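Response regulator aspartate phosphatase H (Bacillus subtilis, PDB 3Q15) dephosphorylates the sporulation phosphotransferase Spo0F and also acts on the competence regulator ComA, helping to separate competence and sporulation in time. Local coordinates at residues A[335-340]-A[361-366]; A[301-305]-A[322-326]. One frame throughout, in Å; residues are numbered along the deposited sequence.

Both interactions join antiparallel helices in the C-terminal superhelical part of the chain, and their centres lie about 12 Å apart. Interaction 2 pairs helix 299-310 with helix 316-328; interaction 1 follows it along the chain and pairs helix 332-348 with helix 352-372. Interaction 2 is buried, widely spaced and filled by leucines, aromatic rings and the side chain of E301, with no hydrogen bond across it. Interaction 1 is tighter, lined by alanines, and only partly buried: its open side carries a polar network and meets the second subunit. The two layers touch through helix 332-348, where C338 O lies 3.0 Å from F305 CZ and I335 CG1 packs 3.6 Å from F326 CB.

Interaction 1: residues A[335-340]-A[361-366]; sequences IEACAR and KVLKAQ
This is the helical hairpin of a tetratricopeptide repeat, the predicted sixth: 335-340 on helix 332-348 runs against 361-366 on helix 352-372. Both segments are regular alpha helix, antiparallel at 164° (signed crossing angle -164°), and their axes close to 8.3 Å. The register sets E336 beside V362, with CA atoms 4.7 Å apart. Alanines make so close an approach possible. A339 CB reaches V362 CG2 at 3.5 Å, and A365 CB sits 3.8 Å from E336 N and 4.0 Å from I335 CG2. I335 is in the mt rotamer, while V362, with chi1 t, fits its CG2 against the turn at A339 and R340, 3.7 Å from R340 N. The aliphatic part of K361 starts toward the first helix, CB lying 4.1 Å from A339 CB, before its chain leads away.

Polar side chains border this apolar seam. E336 is fully extended, chi1 to chi3 all near 180°, so its carboxylate passes V362 and reaches Q366. R340, with chi1 m and chi2 and chi3 t, folds back one turn to form a salt bridge with the same carboxylate, R340 NH2 to E336 OE1 at 3.0 Å. This edge of the repeat faces the dimer partner: L363 of the second subunit packs on R340, V362 and Q366, and Q366 OE1 accepts a hydrogen bond from Q366 NE2 of that subunit. Within the hairpin, Q366 (chi1 m, chi2 t) turns its amide so that NE2 donates to E336 OE1 at 2.8 Å, with an N-H...O angle of 163°.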
loop_
_atom_site.group_PDB
_atom_site.type_symbol
_atom_site.label_atom_id
_atom_site.label_comp_id
_atom_site.label_asym_id
_atom_site.label_seq_id
_atom_site.Cartn_x
_atom_site.Cartn_y
_atom_site.Cartn_z
ATOM N N ILE A 335 19.221 -16.543 -9.606
ATOM C CA ILE A 335 19.751 -17.662 -8.842
ATOM C C ILE A 335 18.620 -18.592 -8.430
ATOM O O ILE A 335 18.709 -19.803 -8.620
ATOM C CB ILE A 335 20.520 -17.185 -7.600
ATOM C CG1 ILE A 335 21.756 -16.394 -8.025
ATOM C CG2 ILE A 335 20.917 -18.363 -6.720
ATOM C CD1 ILE A 335 22.634 -15.974 -6.872
ATOM N N GLU A 336 17.554 -18.022 -7.878
ATOM C CA GLU A 336 16.410 -18.819 -7.447
ATOM C C GLU A 336 15.815 -19.650 -8.583
ATOM O O GLU A 336 15.555 -20.842 -8.417
ATOM C CB GLU A 336 15.319 -17.941 -6.832
ATOM C CG GLU A 336 14.094 -18.737 -6.420
ATOM C CD GLU A 336 13.044 -17.904 -5.716
ATOM O OE1 GLU A 336 12.029 -18.489 -5.283
ATOM O OE2 GLU A 336 13.226 -16.675 -5.592
ATOM N N ALA A 337 15.589 -19.011 -9.727
ATOM C CA ALA A 337 14.971 -19.672 -10.868
ATOM C C ALA A 337 15.861 -20.774 -11.438
ATOM O O ALA A 337 15.407 -21.898 -11.655
ATOM C CB ALA A 337 14.621 -18.653 -11.946
ATOM N N CYS A 338 17.132 -20.454 -11.667
ATOM C CA CYS A 338 18.082 -21.444 -12.169
ATOM C C CYS A 338 18.272 -22.596 -11.187
ATOM O O CYS A 338 18.321 -23.761 -11.584
ATOM C CB CYS A 338 19.428 -20.793 -12.485
ATOM S SG CYS A 338 19.380 -19.663 -13.891
ATOM N N ALA A 339 18.376 -22.269 -9.904
ATOM C CA ALA A 339 18.543 -23.289 -8.874
ATOM C C ALA A 339 17.314 -24.187 -8.803
ATOM O O ALA A 339 17.416 -25.376 -8.499
ATOM C CB ALA A 339 18.809 -22.646 -7.525
ATOM N N ARG A 340 16.150 -23.613 -9.079
ATOM C CA ARG A 340 14.924 -24.392 -9.108
ATOM C C ARG A 340 15.030 -25.442 -10.202
ATOM O O ARG A 340 14.726 -26.616 -9.987
ATOM C CB ARG A 340 13.711 -23.492 -9.356
ATOM C CG ARG A 340 13.214 -22.735 -8.126
ATOM C CD ARG A 340 12.016 -21.862 -8.484
ATOM N NE ARG A 340 11.480 -21.099 -7.355
ATOM C CZ ARG A 340 10.478 -21.510 -6.585
ATOM N NH1 ARG A 340 9.906 -22.683 -6.816
ATOM N NH2 ARG A 340 10.045 -20.749 -5.588
ATOM N N LYS A 361 20.137 -23.403 -2.107
ATOM C CA LYS A 361 20.456 -22.189 -2.843
ATOM C C LYS A 361 19.173 -21.424 -3.161
ATOM O O LYS A 361 19.155 -20.190 -3.177
ATOM C CB LYS A 361 21.201 -22.513 -4.140
ATOM C CG LYS A 361 22.520 -23.251 -3.958
ATOM C CD LYS A 361 23.245 -23.406 -5.287
ATOM C CE LYS A 361 24.354 -24.446 -5.204
ATOM N NZ LYS A 361 25.379 -24.101 -4.178
ATOM N N VAL A 362 18.104 -22.169 -3.417
ATOM C CA VAL A 362 16.805 -21.574 -3.701
ATOM C C VAL A 362 16.305 -20.802 -2.493
ATOM O O VAL A 362 15.985 -19.620 -2.595
ATOM C CB VAL A 362 15.755 -22.634 -4.057
ATOM C CG1 VAL A 362 14.378 -21.984 -4.161
ATOM C CG2 VAL A 362 16.127 -23.345 -5.357
ATOM N N LEU A 363 16.236 -21.478 -1.349
ATOM C CA LEU A 363 15.744 -20.852 -0.125
ATOM C C LEU A 363 16.612 -19.657 0.273
ATOM O O LEU A 363 16.101 -18.631 0.727
ATOM C CB LEU A 363 15.659 -21.874 1.014
ATOM C CG LEU A 363 14.732 -23.069 0.750
ATOM C CD1 LEU A 363 14.668 -23.989 1.962
ATOM C CD2 LEU A 363 13.336 -22.608 0.359
ATOM N N LYS A 364 17.920 -19.789 0.082
ATOM C CA LYS A 364 18.847 -18.695 0.355
ATOM C C LYS A 364 18.548 -17.486 -0.532
ATOM O O LYS A 364 18.416 -16.363 -0.042
ATOM C CB LYS A 364 20.295 -19.151 0.158
ATOM C CG LYS A 364 21.333 -18.081 0.445
ATOM C CD LYS A 364 21.297 -17.656 1.901
ATOM C CE LYS A 364 22.243 -16.492 2.162
ATOM N NZ LYS A 364 23.639 -16.801 1.748
ATOM N N ALA A 365 18.439 -17.720 -1.834
ATOM C CA ALA A 365 18.153 -16.643 -2.774
ATOM C C ALA A 365 16.867 -15.902 -2.403
ATOM O O ALA A 365 16.801 -14.679 -2.496
ATOM C CB ALA A 365 18.073 -17.178 -4.187
ATOM N N GLN A 366 15.850 -16.647 -1.980
ATOM C CA GLN A 366 14.586 -16.051 -1.560
ATOM C C GLN A 366 14.780 -15.060 -0.416
ATOM O O GLN A 366 14.218 -13.959 -0.427
ATOM C CB GLN A 366 13.590 -17.137 -1.142
ATOM C CG GLN A 366 13.088 -18.006 -2.288
ATOM C CD GLN A 366 12.123 -19.085 -1.825
ATOM O OE1 GLN A 366 12.067 -19.422 -0.640
ATOM N NE2 GLN A 366 11.353 -19.628 -2.763
#

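Interaction 2: residues A[301-305]-A[322-326]; sequences ELFLF and LLSYF
Bulky side chains hold these two helices well apart: 301-305 of helix 299-310 and 322-326 of helix 316-328 are regular alpha helix, antiparallel at 154° (signed crossing angle -154°), with axes 11.0 Å apart. E301 and L322 have the closest CA atoms, at 6.8 Å. L322, in the mt rotamer, is the main bump. It enters a hollow formed by E301 and, about one turn on, L304 and F305. Its CD1 presses on the backbone at the floor, 3.6 Å from F305 N and 3.9 Å from L304 C, while CD2 rests 3.8 Å from E301 CG. F305, with chi1 t, swings its ring across the gap and offers an edge to L322 CD1; F305 CE1 also reaches L323 CD2 at 4.5 Å.

One turn beyond L322, F326 (chi1 m) lays the tip of its ring beside the start of 301-305, CZ 3.5 Å from E301 CB and 4.4 Å from L302 CD1. E301, bent by chi1 m and chi2 p, fits between L322 and the two rings of Y325 and F326; its OE1 is 3.7 Å from Y325 CE2. The result is a largely apolar antiparallel hairpin with E301 packed into it, of the kind that stacks side by side in a TPR domain, here the C-terminal one. Helix 332-348 packs on it next, with Y334 edge-to-face on F326 and C338 against L302 and F305, while on the preceding side L302 and F303 meet helix 260-273 and F303 also touches helix 277-290.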
loop_
_atom_site.group_PDB
_atom_site.type_symbol
_atom_site.label_atom_id
_atom_site.label_comp_id
_atom_site.label_asym_id
_atom_site.label_seq_id
_atom_site.Cartn_x
_atom_site.Cartn_y
_atom_site.Cartn_z
ATOM N N GLU A 301 23.463 -15.314 -20.092
ATOM C CA GLU A 301 23.765 -16.188 -18.961
ATOM C C GLU A 301 22.651 -17.203 -18.715
ATOM O O GLU A 301 22.906 -18.327 -18.282
ATOM C CB GLU A 301 24.026 -15.368 -17.696
ATOM C CG GLU A 301 25.438 -14.799 -17.594
ATOM C CD GLU A 301 25.668 -13.607 -18.505
ATOM O OE1 GLU A 301 26.844 -13.224 -18.694
ATOM O OE2 GLU A 301 24.680 -13.044 -19.022
ATOM N N LEU A 302 21.417 -16.797 -18.988
ATOM C CA LEU A 302 20.279 -17.707 -18.898
ATOM C C LEU A 302 20.356 -18.782 -19.985
ATOM O O LEU A 302 20.053 -19.949 -19.741
ATOM C CB LEU A 302 18.953 -16.944 -18.999
ATOM C CG LEU A 302 18.453 -16.134 -17.798
ATOM C CD1 LEU A 302 18.565 -16.941 -16.513
ATOM C CD2 LEU A 302 19.208 -14.829 -17.675
ATOM N N PHE A 303 20.762 -18.386 -21.187
ATOM C CA PHE A 303 20.931 -19.348 -22.266
ATOM C C PHE A 303 22.007 -20.351 -21.900
ATOM O O PHE A 303 21.822 -21.556 -22.059
ATOM C CB PHE A 303 21.292 -18.659 -23.580
ATOM C CG PHE A 303 20.101 -18.205 -24.374
ATOM C CD1 PHE A 303 19.186 -19.124 -24.867
ATOM C CD2 PHE A 303 19.903 -16.862 -24.646
ATOM C CE1 PHE A 303 18.087 -18.709 -25.608
ATOM C CE2 PHE A 303 18.807 -16.439 -25.386
ATOM C CZ PHE A 303 17.897 -17.365 -25.867
ATOM N N LEU A 304 23.135 -19.850 -21.407
ATOM C CA LEU A 304 24.248 -20.717 -21.044
ATOM C C LEU A 304 23.859 -21.684 -19.928
ATOM O O LEU A 304 24.330 -22.822 -19.892
ATOM C CB LEU A 304 25.469 -19.889 -20.646
ATOM C CG LEU A 304 26.119 -19.114 -21.794
ATOM C CD1 LEU A 304 27.222 -18.200 -21.281
ATOM C CD2 LEU A 304 26.654 -20.076 -22.851
ATOM N N PHE A 305 22.997 -21.235 -19.021
ATOM C CA PHE A 305 22.545 -22.101 -17.939
ATOM C C PHE A 305 21.670 -23.241 -18.455
ATOM O O PHE A 305 21.757 -24.372 -17.971
ATOM C CB PHE A 305 21.797 -21.318 -16.862
ATOM C CG PHE A 305 21.346 -22.175 -15.716
ATOM C CD1 PHE A 305 22.205 -22.451 -14.663
ATOM C CD2 PHE A 305 20.076 -22.729 -15.704
ATOM C CE1 PHE A 305 21.803 -23.252 -13.610
ATOM C CE2 PHE A 305 19.668 -23.531 -14.652
ATOM C CZ PHE A 305 20.535 -23.793 -13.605
ATOM N N LEU A 322 28.244 -19.589 -13.336
ATOM C CA LEU A 322 27.112 -18.713 -13.626
ATOM C C LEU A 322 26.425 -18.247 -12.350
ATOM O O LEU A 322 26.143 -17.059 -12.186
ATOM C CB LEU A 322 26.109 -19.407 -14.551
ATOM C CG LEU A 322 26.602 -19.655 -15.980
ATOM C CD1 LEU A 322 25.740 -20.693 -16.689
ATOM C CD2 LEU A 322 26.656 -18.349 -16.760
ATOM N N LEU A 323 26.158 -19.182 -11.443
ATOM C CA LEU A 323 25.503 -18.848 -10.187
ATOM C C LEU A 323 26.391 -17.922 -9.366
ATOM O O LEU A 323 25.901 -17.044 -8.659
ATOM C CB LEU A 323 25.153 -20.112 -9.394
ATOM C CG LEU A 323 24.138 -21.067 -10.031
ATOM C CD1 LEU A 323 23.876 -22.262 -9.127
ATOM C CD2 LEU A 323 22.839 -20.344 -10.355
ATOM N N SER A 324 27.702 -18.119 -9.469
ATOM C CA SER A 324 28.662 -17.256 -8.794
ATOM C C SER A 324 28.640 -15.865 -9.419
ATOM O O SER A 324 28.717 -14.851 -8.721
ATOM C CB SER A 324 30.067 -17.851 -8.884
ATOM O OG SER A 324 31.021 -16.977 -8.313
ATOM N N TYR A 325 28.534 -15.830 -10.743
ATOM C CA TYR A 325 28.437 -14.575 -11.476
ATOM C C TYR A 325 27.192 -13.810 -11.058
ATOM O O TYR A 325 27.243 -12.608 -10.810
ATOM C CB TYR A 325 28.396 -14.839 -12.979
ATOM C CG TYR A 325 28.263 -13.586 -13.813
ATOM C CD1 TYR A 325 29.358 -12.764 -14.039
ATOM C CD2 TYR A 325 27.048 -13.230 -14.378
ATOM C CE1 TYR A 325 29.245 -11.623 -14.800
ATOM C CE2 TYR A 325 26.925 -12.088 -15.142
ATOM C CZ TYR A 325 28.030 -11.289 -15.349
ATOM O OH TYR A 325 27.921 -10.149 -16.109
ATOM N N PHE A 326 26.070 -14.521 -10.990
ATOM C CA PHE A 326 24.809 -13.931 -10.558
ATOM C C PHE A 326 24.917 -13.411 -9.125
ATOM O O PHE A 326 24.444 -12.318 -8.816
ATOM C CB PHE A 326 23.674 -14.953 -10.657
ATOM C CG PHE A 326 23.246 -15.262 -12.069
ATOM C CD1 PHE A 326 23.448 -14.349 -13.090
ATOM C CD2 PHE A 326 22.630 -16.468 -12.372
ATOM C CE1 PHE A 326 23.050 -14.634 -14.383
ATOM C CE2 PHE A 326 22.231 -16.758 -13.661
ATOM C CZ PHE A 326 22.440 -15.839 -14.668
#